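Local coordinates for protein chitin elicitor receptor kinase 1 (Arabidopsis thaliana, PDB 4EBY) that probably perceives fungal chitin through its LysM ectodomain, dimerizing on chitin binding to activate a receptor kinase in plant immunity, at residues L75-Y89 with I117-C131. Sequence-based numbering, arbitrary orientation.
Sequences LGHNFSYSVRQEDTY and IPLSATLNVLVNCSC. With NAG (2-acetamido-2-deoxy-beta-D-glucopyranose), chain E; NAG (2-acetamido-2-deoxy-beta-D-glucopyranose), chain D.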
ATOM      1  N   LEU A  75       3.469  -1.813  12.722  1.00 19.05           N
ATOM      2  CA  LEU A  75       3.429  -0.589  11.925  1.00 18.01           C
ATOM      3  C   LEU A  75       2.306  -0.594  10.906  1.00 17.26           C
ATOM      4  O   LEU A  75       2.085  -1.577  10.193  1.00 17.58           O
ATOM      5  CB  LEU A  75       4.756  -0.421  11.193  1.00 18.90           C
ATOM      6  CG  LEU A  75       5.975  -0.192  12.086  1.00 22.13           C
ATOM      7  CD1 LEU A  75       7.222  -0.307  11.231  1.00 25.33           C
ATOM      8  CD2 LEU A  75       5.883   1.177  12.736  1.00 26.51           C
ATOM      9  N   GLY A  76       1.616   0.529  10.820  1.00 16.40           N
ATOM     10  CA  GLY A  76       0.560   0.666   9.831  1.00 15.64           C
ATOM     11  C   GLY A  76      -0.035   2.056   9.796  1.00 15.23           C
ATOM     12  O   GLY A  76       0.451   2.986  10.444  1.00 18.66           O
ATOM     13  N   HIS A  77      -1.091   2.198   9.007  1.00 16.30           N
ATOM     14  CA  HIS A  77      -1.794   3.470   8.951  1.00 16.17           C
ATOM     15  C   HIS A  77      -3.297   3.255   8.851  1.00 15.66           C
ATOM     16  O   HIS A  77      -3.735   2.382   8.105  1.00 14.63           O
ATOM     17  CB  HIS A  77      -1.327   4.267   7.744  1.00 17.67           C
ATOM     18  CG  HIS A  77      -1.977   5.609   7.645  1.00 15.53           C
ATOM     19  ND1 HIS A  77      -1.724   6.609   8.560  1.00 18.73           N
ATOM     20  CD2 HIS A  77      -2.895   6.091   6.784  1.00 17.72           C
ATOM     21  CE1 HIS A  77      -2.444   7.673   8.238  1.00 21.56           C
ATOM     22  NE2 HIS A  77      -3.184   7.377   7.181  1.00 20.30           N
ATOM     23  N   ASN A  78      -4.062   4.066   9.584  1.00 16.48           N
ATOM     24  CA  ASN A  78      -5.525   4.083   9.470  1.00 15.79           C
ATOM     25  C   ASN A  78      -5.981   5.086   8.402  1.00 16.88           C
ATOM     26  O   ASN A  78      -5.997   6.301   8.644  1.00 17.82           O
ATOM     27  CB  ASN A  78      -6.170   4.490  10.795  1.00 15.90           C
ATOM     28  CG  ASN A  78      -5.863   3.533  11.932  1.00 17.71           C
ATOM     29  OD1 ASN A  78      -5.630   2.342  11.716  1.00 20.48           O
ATOM     30  ND2 ASN A  78      -5.855   4.078  13.160  1.00 17.76           N
ATOM     31  N   PHE A  79      -6.342   4.577   7.230  1.00 15.07           N
ATOM     32  CA  PHE A  79      -7.044   5.411   6.247  1.00 15.12           C
ATOM     33  C   PHE A  79      -8.510   5.521   6.627  1.00 16.25           C
ATOM     34  O   PHE A  79      -9.003   4.828   7.531  1.00 16.80           O
ATOM     35  CB  PHE A  79      -6.917   4.838   4.837  1.00 14.16           C
ATOM     36  CG  PHE A  79      -5.516   4.838   4.309  1.00 14.86           C
ATOM     37  CD1 PHE A  79      -4.974   6.002   3.788  1.00 14.55           C
ATOM     38  CD2 PHE A  79      -4.745   3.688   4.336  1.00 18.75           C
ATOM     39  CE1 PHE A  79      -3.679   6.021   3.303  1.00 16.10           C
ATOM     40  CE2 PHE A  79      -3.456   3.688   3.838  1.00 18.31           C
ATOM     41  CZ  PHE A  79      -2.914   4.867   3.315  1.00 18.02           C
ATOM     42  N   SER A  80      -9.223   6.427   5.949  1.00 14.25           N
ATOM     43  CA  SER A  80     -10.650   6.579   6.190  1.00 15.90           C
ATOM     44  C   SER A  80     -11.383   6.468   4.858  1.00 18.95           C
ATOM     45  O   SER A  80     -10.906   6.959   3.827  1.00 20.99           O
ATOM     46  CB  SER A  80     -10.957   7.925   6.855  1.00 20.10           C
ATOM     47  OG  SER A  80     -10.444   7.983   8.179  1.00 22.64           O
ATOM     48  N   TYR A  81     -12.543   5.824   4.880  1.00 17.40           N
ATOM     49  CA  TYR A  81     -13.282   5.540   3.655  1.00 17.48           C
ATOM     50  C   TYR A  81     -14.756   5.836   3.835  1.00 16.12           C
ATOM     51  O   TYR A  81     -15.388   5.327   4.753  1.00 19.15           O
ATOM     52  CB  TYR A  81     -13.090   4.070   3.235  1.00 16.67           C
ATOM     53  CG  TYR A  81     -13.928   3.707   2.044  1.00 16.35           C
ATOM     54  CD1 TYR A  81     -13.558   4.120   0.765  1.00 17.10           C
ATOM     55  CD2 TYR A  81     -15.102   2.978   2.192  1.00 17.95           C
ATOM     56  CE1 TYR A  81     -14.343   3.817  -0.321  1.00 23.51           C
ATOM     57  CE2 TYR A  81     -15.898   2.662   1.096  1.00 20.24           C
ATOM     58  CZ  TYR A  81     -15.511   3.090  -0.148  1.00 22.97           C
ATOM     59  OH  TYR A  81     -16.306   2.789  -1.227  1.00 26.93           O
ATOM     60  N   SER A  82     -15.318   6.678   2.954  1.00 17.52           N
ATOM     61  CA  SER A  82     -16.747   6.953   3.006  1.00 18.96           C
ATOM     62  C   SER A  82     -17.518   5.945   2.160  1.00 19.85           C
ATOM     63  O   SER A  82     -17.254   5.778   0.961  1.00 21.85           O
ATOM     64  CB  SER A  82     -17.030   8.390   2.569  1.00 22.56           C
ATOM     65  OG  SER A  82     -18.433   8.643   2.615  1.00 26.53           O
ATOM     66  N   VAL A  83     -18.461   5.261   2.804  1.00 20.73           N
ATOM     67  CA  VAL A  83     -19.192   4.157   2.198  1.00 18.29           C
ATOM     68  C   VAL A  83     -20.164   4.597   1.111  1.00 25.68           C
ATOM     69  O   VAL A  83     -20.927   5.562   1.290  1.00 25.64           O
ATOM     70  CB  VAL A  83     -19.943   3.349   3.274  1.00 20.03           C
ATOM     71  CG1 VAL A  83     -20.824   2.307   2.649  1.00 24.33           C
ATOM     72  CG2 VAL A  83     -18.919   2.686   4.185  1.00 22.66           C
ATOM     73  N   ARG A  84     -20.132   3.859   0.002  1.00 22.23           N
ATOM     74  CA  ARG A  84     -21.028   4.081  -1.131  1.00 27.65           C
ATOM     75  C   ARG A  84     -22.009   2.919  -1.345  1.00 27.07           C
ATOM     76  O   ARG A  84     -21.939   1.874  -0.680  1.00 26.02           O
ATOM     77  CB  ARG A  84     -20.192   4.322  -2.389  1.00 32.78           C
ATOM     78  CG  ARG A  84     -19.224   5.486  -2.252  1.00 35.31           C
ATOM     79  CD  ARG A  84     -18.042   5.342  -3.192  1.00 52.22           C
ATOM     80  NE  ARG A  84     -18.457   5.379  -4.590  1.00 68.60           N
ATOM     81  CZ  ARG A  84     -18.553   6.491  -5.312  1.00 70.86           C
ATOM     82  NH1 ARG A  84     -18.264   7.666  -4.769  1.00 72.14           N
ATOM     83  NH2 ARG A  84     -18.940   6.427  -6.578  1.00 74.96           N
ATOM     84  N   GLN A  85     -22.945   3.112  -2.270  1.00 29.66           N
ATOM     85  CA  GLN A  85     -23.998   2.137  -2.492  1.00 31.74           C
ATOM     86  C   GLN A  85     -23.448   0.742  -2.750  1.00 34.59           C
ATOM     87  O   GLN A  85     -22.542   0.556  -3.567  1.00 36.85           O
ATOM     88  CB  GLN A  85     -24.892   2.573  -3.660  1.00 34.16           C
ATOM     89  CG  GLN A  85     -26.301   2.014  -3.596  1.00 58.58           C
ATOM     90  CD  GLN A  85     -27.158   2.718  -2.554  1.00 71.24           C
ATOM     91  OE1 GLN A  85     -27.394   2.190  -1.465  1.00 70.70           O
ATOM     92  NE2 GLN A  85     -27.632   3.917  -2.888  1.00 73.55           N
ATOM     93  N   GLU A  86     -23.997  -0.225  -2.021  1.00 33.68           N
ATOM     94  CA  GLU A  86     -23.698  -1.639  -2.214  1.00 34.13           C
ATOM     95  C   GLU A  86     -22.308  -2.076  -1.765  1.00 33.17           C
ATOM     96  O   GLU A  86     -21.888  -3.197  -2.056  1.00 32.40           O
ATOM     97  CB  GLU A  86     -23.966  -2.054  -3.662  1.00 39.88           C
ATOM     98  CG  GLU A  86     -25.458  -2.039  -4.002  1.00 53.08           C
ATOM     99  CD  GLU A  86     -25.758  -2.552  -5.394  1.00 63.74           C
ATOM    100  OE1 GLU A  86     -24.842  -2.561  -6.243  1.00 65.02           O
ATOM    101  OE2 GLU A  86     -26.917  -2.947  -5.642  1.00 74.31           O
ATOM    102  N   ASP A  87     -21.598  -1.208  -1.049  1.00 28.19           N
ATOM    103  CA  ASP A  87     -20.301  -1.604  -0.505  1.00 25.89           C
ATOM    104  C   ASP A  87     -20.443  -2.748   0.480  1.00 27.57           C
ATOM    105  O   ASP A  87     -21.442  -2.855   1.214  1.00 29.48           O
ATOM    106  CB  ASP A  87     -19.587  -0.423   0.168  1.00 27.06           C
ATOM    107  CG  ASP A  87     -18.922   0.507  -0.822  1.00 27.31           C
ATOM    108  OD1 ASP A  87     -18.790   0.131  -2.006  1.00 32.42           O
ATOM    109  OD2 ASP A  87     -18.501   1.618  -0.416  1.00 27.78           O
ATOM    110  N   THR A  88     -19.438  -3.620   0.482  1.00 22.90           N
ATOM    111  CA  THR A  88     -19.323  -4.684   1.453  1.00 21.75           C
ATOM    112  C   THR A  88     -17.889  -4.652   1.936  1.00 18.30           C
ATOM    113  O   THR A  88     -17.025  -4.074   1.266  1.00 20.68           O
ATOM    114  CB  THR A  88     -19.578  -6.072   0.828  1.00 26.94           C
ATOM    115  OG1 THR A  88     -18.630  -6.298  -0.223  1.00 27.02           O
ATOM    116  CG2 THR A  88     -20.986  -6.137   0.252  1.00 27.38           C
ATOM    117  N   TYR A  89     -17.628  -5.252   3.088  1.00 21.76           N
ATOM    118  CA  TYR A  89     -16.250  -5.322   3.569  1.00 18.72           C
ATOM    119  C   TYR A  89     -15.352  -6.034   2.567  1.00 21.78           C
ATOM    120  O   TYR A  89     -14.209  -5.614   2.341  1.00 21.36           O
ATOM    121  CB  TYR A  89     -16.186  -6.005   4.926  1.00 20.62           C
ATOM    122  CG  TYR A  89     -16.730  -5.171   6.073  1.00 20.23           C
ATOM    123  CD1 TYR A  89     -16.342  -3.851   6.259  1.00 17.38           C
ATOM    124  CD2 TYR A  89     -17.634  -5.722   6.983  1.00 24.65           C
ATOM    125  CE1 TYR A  89     -16.839  -3.095   7.326  1.00 18.92           C
ATOM    126  CE2 TYR A  89     -18.144  -4.967   8.045  1.00 21.72           C
ATOM    127  CZ  TYR A  89     -17.738  -3.663   8.211  1.00 21.79           C
ATOM    128  OH  TYR A  89     -18.238  -2.918   9.266  1.00 21.96           O
ATOM    129  N   ILE A 117     -24.053  -1.933   6.221  1.00 29.14           N
ATOM    130  CA  ILE A 117     -23.110  -0.829   6.162  1.00 26.13           C
ATOM    131  C   ILE A 117     -23.748   0.321   5.388  1.00 31.52           C
ATOM    132  O   ILE A 117     -23.778   0.313   4.153  1.00 30.35           O
ATOM    133  CB  ILE A 117     -21.792  -1.210   5.467  1.00 24.72           C
ATOM    134  CG1 ILE A 117     -21.287  -2.578   5.952  1.00 27.90           C
ATOM    135  CG2 ILE A 117     -20.750  -0.136   5.729  1.00 24.56           C
ATOM    136  CD1 ILE A 117     -20.025  -3.040   5.221  1.00 28.55           C
ATOM    137  N   PRO A 118     -24.248   1.327   6.109  1.00 29.01           N
ATOM    138  CA  PRO A 118     -25.076   2.340   5.443  1.00 24.20           C
ATOM    139  C   PRO A 118     -24.302   3.366   4.617  1.00 25.67           C
ATOM    140  O   PRO A 118     -23.148   3.671   4.873  1.00 25.34           O
ATOM    141  CB  PRO A 118     -25.794   3.016   6.620  1.00 27.98           C
ATOM    142  CG  PRO A 118     -24.837   2.878   7.747  1.00 23.62           C
ATOM    143  CD  PRO A 118     -24.188   1.534   7.567  1.00 27.53           C
ATOM    144  N   LEU A 119     -24.973   3.908   3.601  1.00 25.17           N
ATOM    145  CA  LEU A 119     -24.425   4.995   2.816  1.00 24.67           C
ATOM    146  C   LEU A 119     -23.901   6.096   3.739  1.00 25.13           C
ATOM    147  O   LEU A 119     -24.595   6.517   4.683  1.00 26.09           O
ATOM    148  CB  LEU A 119     -25.539   5.558   1.924  1.00 26.85           C
ATOM    149  CG  LEU A 119     -25.137   6.120   0.565  1.00 36.63           C
ATOM    150  CD1 LEU A 119     -24.690   4.976  -0.325  1.00 38.65           C
ATOM    151  CD2 LEU A 119     -26.340   6.850  -0.059  1.00 33.89           C
ATOM    152  N   SER A 120     -22.672   6.511   3.478  1.00 27.32           N
ATOM    153  CA  SER A 120     -21.997   7.591   4.200  1.00 25.37           C
ATOM    154  C   SER A 120     -21.483   7.241   5.597  1.00 24.96           C
ATOM    155  O   SER A 120     -20.977   8.111   6.303  1.00 30.96           O
ATOM    156  CB  SER A 120     -22.840   8.866   4.210  1.00 31.45           C
ATOM    157  OG  SER A 120     -22.792   9.465   2.916  1.00 39.93           O
ATOM    158  N   ALA A 121     -21.574   5.973   5.980  1.00 26.86           N
ATOM    159  CA  ALA A 121     -20.758   5.508   7.106  1.00 24.44           C
ATOM    160  C   ALA A 121     -19.295   5.750   6.740  1.00 26.57           C
ATOM    161  O   ALA A 121     -18.940   5.819   5.554  1.00 22.42           O
ATOM    162  CB  ALA A 121     -21.001   4.023   7.380  1.00 22.89           C
ATOM    163  N   THR A 122     -18.433   5.879   7.749  1.00 19.60           N
ATOM    164  CA  THR A 122     -17.008   5.990   7.505  1.00 14.76           C
ATOM    165  C   THR A 122     -16.361   4.734   8.093  1.00 15.50           C
ATOM    166  O   THR A 122     -16.694   4.339   9.220  1.00 20.40           O
ATOM    167  CB  THR A 122     -16.412   7.207   8.198  1.00 22.09           C
ATOM    168  OG1 THR A 122     -17.026   8.408   7.683  1.00 24.11           O
ATOM    169  CG2 THR A 122     -14.930   7.267   7.955  1.00 19.85           C
ATOM    170  N   LEU A 123     -15.472   4.127   7.311  1.00 15.75           N
ATOM    171  CA  LEU A 123     -14.705   2.977   7.781  1.00 16.00           C
ATOM    172  C   LEU A 123     -13.301   3.395   8.123  1.00 17.90           C
ATOM    173  O   LEU A 123     -12.682   4.214   7.425  1.00 18.37           O
ATOM    174  CB  LEU A 123     -14.633   1.883   6.699  1.00 15.75           C
ATOM    175  CG  LEU A 123     -15.974   1.363   6.165  1.00 16.44           C
ATOM    176  CD1 LEU A 123     -15.718   0.228   5.155  1.00 16.90           C
ATOM    177  CD2 LEU A 123     -16.914   0.893   7.293  1.00 17.77           C
ATOM    178  N   ASN A 124     -12.787   2.773   9.188  1.00 15.60           N
ATOM    179  CA  ASN A 124     -11.374   2.786   9.540  1.00 17.69           C
ATOM    180  C   ASN A 124     -10.712   1.650   8.765  1.00 15.17           C
ATOM    181  O   ASN A 124     -11.105   0.487   8.903  1.00 16.07           O
ATOM    182  CB  ASN A 124     -11.257   2.566  11.051  1.00 19.05           C
ATOM    183  CG  ASN A 124      -9.827   2.662  11.557  1.00 19.75           C
ATOM    184  OD1 ASN A 124      -8.925   2.040  11.015  1.00 19.74           O
ATOM    185  ND2 ASN A 124      -9.623   3.453  12.609  1.00 30.44           N
ATOM    186  N   VAL A 125      -9.755   2.002   7.901  1.00 14.85           N
ATOM    187  CA  VAL A 125      -9.129   1.032   6.995  1.00 13.14           C
ATOM    188  C   VAL A 125      -7.648   0.913   7.294  1.00 15.44           C
ATOM    189  O   VAL A 125      -6.896   1.857   7.057  1.00 15.98           O
ATOM    190  CB  VAL A 125      -9.278   1.497   5.539  1.00 14.58           C
ATOM    191  CG1 VAL A 125      -8.640   0.483   4.598  1.00 14.58           C
ATOM    192  CG2 VAL A 125     -10.773   1.691   5.179  1.00 16.40           C
ATOM    193  N   LEU A 126      -7.228  -0.236   7.828  1.00 13.84           N
ATOM    194  CA  LEU A 126      -5.828  -0.430   8.195  1.00 13.14           C
ATOM    195  C   LEU A 126      -5.003  -0.988   7.048  1.00 12.96           C
ATOM    196  O   LEU A 126      -5.338  -2.016   6.453  1.00 15.40           O
ATOM    197  CB  LEU A 126      -5.744  -1.385   9.402  1.00 14.23           C
ATOM    198  CG  LEU A 126      -4.320  -1.735   9.819  1.00 16.19           C
ATOM    199  CD1 LEU A 126      -3.604  -0.474  10.267  1.00 19.18           C
ATOM    200  CD2 LEU A 126      -4.360  -2.793  10.945  1.00 18.55           C
ATOM    201  N   VAL A 127      -3.902  -0.311   6.740  1.00 13.75           N
ATOM    202  CA  VAL A 127      -2.941  -0.838   5.786  1.00 13.14           C
ATOM    203  C   VAL A 127      -1.597  -0.880   6.517  1.00 15.69           C
ATOM    204  O   VAL A 127      -1.158   0.134   7.085  1.00 15.28           O
ATOM    205  CB  VAL A 127      -2.836   0.092   4.562  1.00 13.24           C
ATOM    206  CG1 VAL A 127      -1.720  -0.349   3.644  1.00 14.82           C
ATOM    207  CG2 VAL A 127      -4.185   0.129   3.779  1.00 14.49           C
ATOM    208  N   ASN A 128      -0.947  -2.039   6.510  1.00 13.90           N
ATOM    209  CA  ASN A 128       0.297  -2.180   7.254  1.00 14.28           C
ATOM    210  C   ASN A 128       1.489  -1.680   6.452  1.00 17.09           C
ATOM    211  O   ASN A 128       1.390  -1.457   5.238  1.00 17.17           O
ATOM    212  CB  ASN A 128       0.486  -3.637   7.642  1.00 16.27           C
ATOM    213  CG  ASN A 128      -0.467  -4.063   8.728  1.00 16.74           C
ATOM    214  OD1 ASN A 128      -0.997  -3.223   9.470  1.00 19.04           O
ATOM    215  ND2 ASN A 128      -0.664  -5.387   8.851  1.00 18.12           N
ATOM    216  N   CYS A 129       2.611  -1.478   7.143  1.00 16.16           N
ATOM    217  CA  CYS A 129       3.811  -0.998   6.462  1.00 16.44           C
ATOM    218  C   CYS A 129       5.028  -1.503   7.200  1.00 20.23           C
ATOM    219  O   CYS A 129       4.901  -2.120   8.253  1.00 18.21           O
ATOM    220  CB  CYS A 129       3.826   0.538   6.419  1.00 18.68           C
ATOM    221  SG  CYS A 129       3.525   1.382   8.027  1.00 20.72           S
ATOM    222  N   SER A 130       6.198  -1.220   6.636  1.00 16.90           N
ATOM    223  CA  SER A 130       7.474  -1.565   7.259  1.00 17.91           C
ATOM    224  C   SER A 130       8.415  -0.376   7.170  1.00 19.72           C
ATOM    225  O   SER A 130       8.367   0.372   6.193  1.00 18.55           O
ATOM    226  CB  SER A 130       8.115  -2.728   6.517  1.00 19.05           C
ATOM    227  OG  SER A 130       9.379  -3.053   7.120  1.00 19.45           O
ATOM    228  N   CYS A 131       9.284  -0.245   8.179  1.00 18.65           N
ATOM    229  CA  CYS A 131      10.380   0.721   8.171  1.00 21.24           C
ATOM    230  C   CYS A 131      11.728   0.041   7.960  1.00 22.85           C
ATOM    231  O   CYS A 131      12.769   0.703   8.014  1.00 25.03           O
ATOM    232  CB  CYS A 131      10.401   1.543   9.466  1.00 22.27           C
ATOM    233  SG  CYS A 131       8.877   2.519   9.681  1.00 25.74           S
TER
HETATM  234  C1  NAG E   1      -6.066   3.178  14.281  1.00 19.45           C
HETATM  235  C2  NAG E   1      -5.483   3.882  15.513  1.00 21.94           C
HETATM  236  C3  NAG E   1      -5.710   2.993  16.729  1.00 28.89           C
HETATM  237  C4  NAG E   1      -7.197   2.703  16.865  1.00 35.14           C
HETATM  238  C5  NAG E   1      -7.779   2.164  15.569  1.00 33.92           C
HETATM  239  C6  NAG E   1      -9.295   2.006  15.699  1.00 28.00           C
HETATM  240  C7  NAG E   1      -3.520   5.344  15.636  1.00 27.12           C
HETATM  241  C8  NAG E   1      -2.051   5.501  15.320  1.00 22.41           C
HETATM  242  N2  NAG E   1      -4.060   4.150  15.385  1.00 22.45           N
HETATM  243  O3  NAG E   1      -5.219   3.634  17.894  1.00 31.39           O
HETATM  244  O4  NAG E   1      -7.420   1.719  17.843  1.00 46.06           O
HETATM  245  O5  NAG E   1      -7.454   3.016  14.491  1.00 29.20           O
HETATM  246  O6  NAG E   1      -9.938   3.257  15.867  1.00 37.31           O
HETATM  247  O7  NAG E   1      -4.155   6.293  16.103  1.00 26.95           O
HETATM  248  C1  NAG D   1      -1.364  -5.848  10.038  1.00 19.74           C
HETATM  249  C2  NAG D   1      -2.401  -6.866   9.554  1.00 22.98           C
HETATM  250  C3  NAG D   1      -3.117  -7.549  10.715  1.00 30.24           C
HETATM  251  C4  NAG D   1      -2.154  -8.007  11.788  1.00 33.77           C
HETATM  252  C5  NAG D   1      -1.125  -6.925  12.106  1.00 28.30           C
HETATM  253  C6  NAG D   1      -0.084  -7.406  13.110  1.00 31.08           C
HETATM  254  C7  NAG D   1      -3.542  -6.213   7.496  1.00 28.38           C
HETATM  255  C8  NAG D   1      -4.735  -5.455   6.918  1.00 19.83           C
HETATM  256  N2  NAG D   1      -3.441  -6.187   8.804  1.00 26.70           N
HETATM  257  O3  NAG D   1      -3.881  -8.649  10.258  1.00 32.99           O
HETATM  258  O4  NAG D   1      -2.912  -8.304  12.947  1.00 38.34           O
HETATM  259  O5  NAG D   1      -0.475  -6.508  10.921  1.00 24.52           O
HETATM  260  O6  NAG D   1       0.616  -8.529  12.623  1.00 34.29           O
HETATM  261  O7  NAG D   1      -2.716  -6.777   6.778  1.00 41.87           O
HETATM  262  O   HOH W   1     -19.380   9.764   4.960  1.00 36.13           O
HETATM  263  O   HOH W   2     -23.743   0.881   1.409  1.00 50.84           O
HETATM  264  O   HOH W   3     -23.807  -1.662   1.700  1.00 36.70           O
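The Tyr89 ring takes Ile117 CD1 over one face, 3.7 Å from the ring centroid and only 5° off the normal, a CH-pi contact, while Leu123 CD2 comes in at its edge. Phe79 meets the other segment by its edge, where Val127 CG2 lies 3.6 Å from CE2, and one of its faces carries CD2 of His77. This is the beta-alpha-alpha-beta LysM fold: helices 89-96 and 103-109 lie between antiparallel strands 74-82 and 122-128 in sequence and pack against one side of them. His77, Phe79 and Tyr81 stand on that side, and Tyr89 reaches in from the start of helix 89-96. Leu123, Val125 and Val127, every second residue, point the same way, apolar side chains suited to burial under helices; Val125 and Tyr89 both touch Leu106.

Backbone bonds run from Cys129 N to Leu75 O through to Tyr81 with Leu123, and Val83 N to Ala121 O (2.8 Å) and Ser120 N to Val83 O carry the pairing past strand 74-82. There Val83, with CG1 anti to its backbone N (chi1 174°), presents CG2 to Ile117 CG2 at 3.7 Å.

The other side is mostly polar, with Leu126 among the asparagines. Asn78 and Asn128 are N-glycosylated through ND2. Asn124 ND2 donates to O5 of the sugar on Asn78 at 2.9 Å, which probably limits its rotation; the Asn78 and Asn124 amide planes stand 68° apart, and Asn124 OD1 accepts from Arg109. Side-chain-less Gly76 lets its CA come within 3.8 Å of Asn128 CA. Cys129 and Cys131 are tied by disulfides to Cys67 and Cys5, and Leu75 packs on both sulfurs.

The Arg84-Asp87 turn is pinned by a carboxylate: Asp87 OD2 accepts from Tyr81 OH at 2.6 Å and from Arg84 N at 2.8 Å, the two donors arriving from opposite faces of its plane.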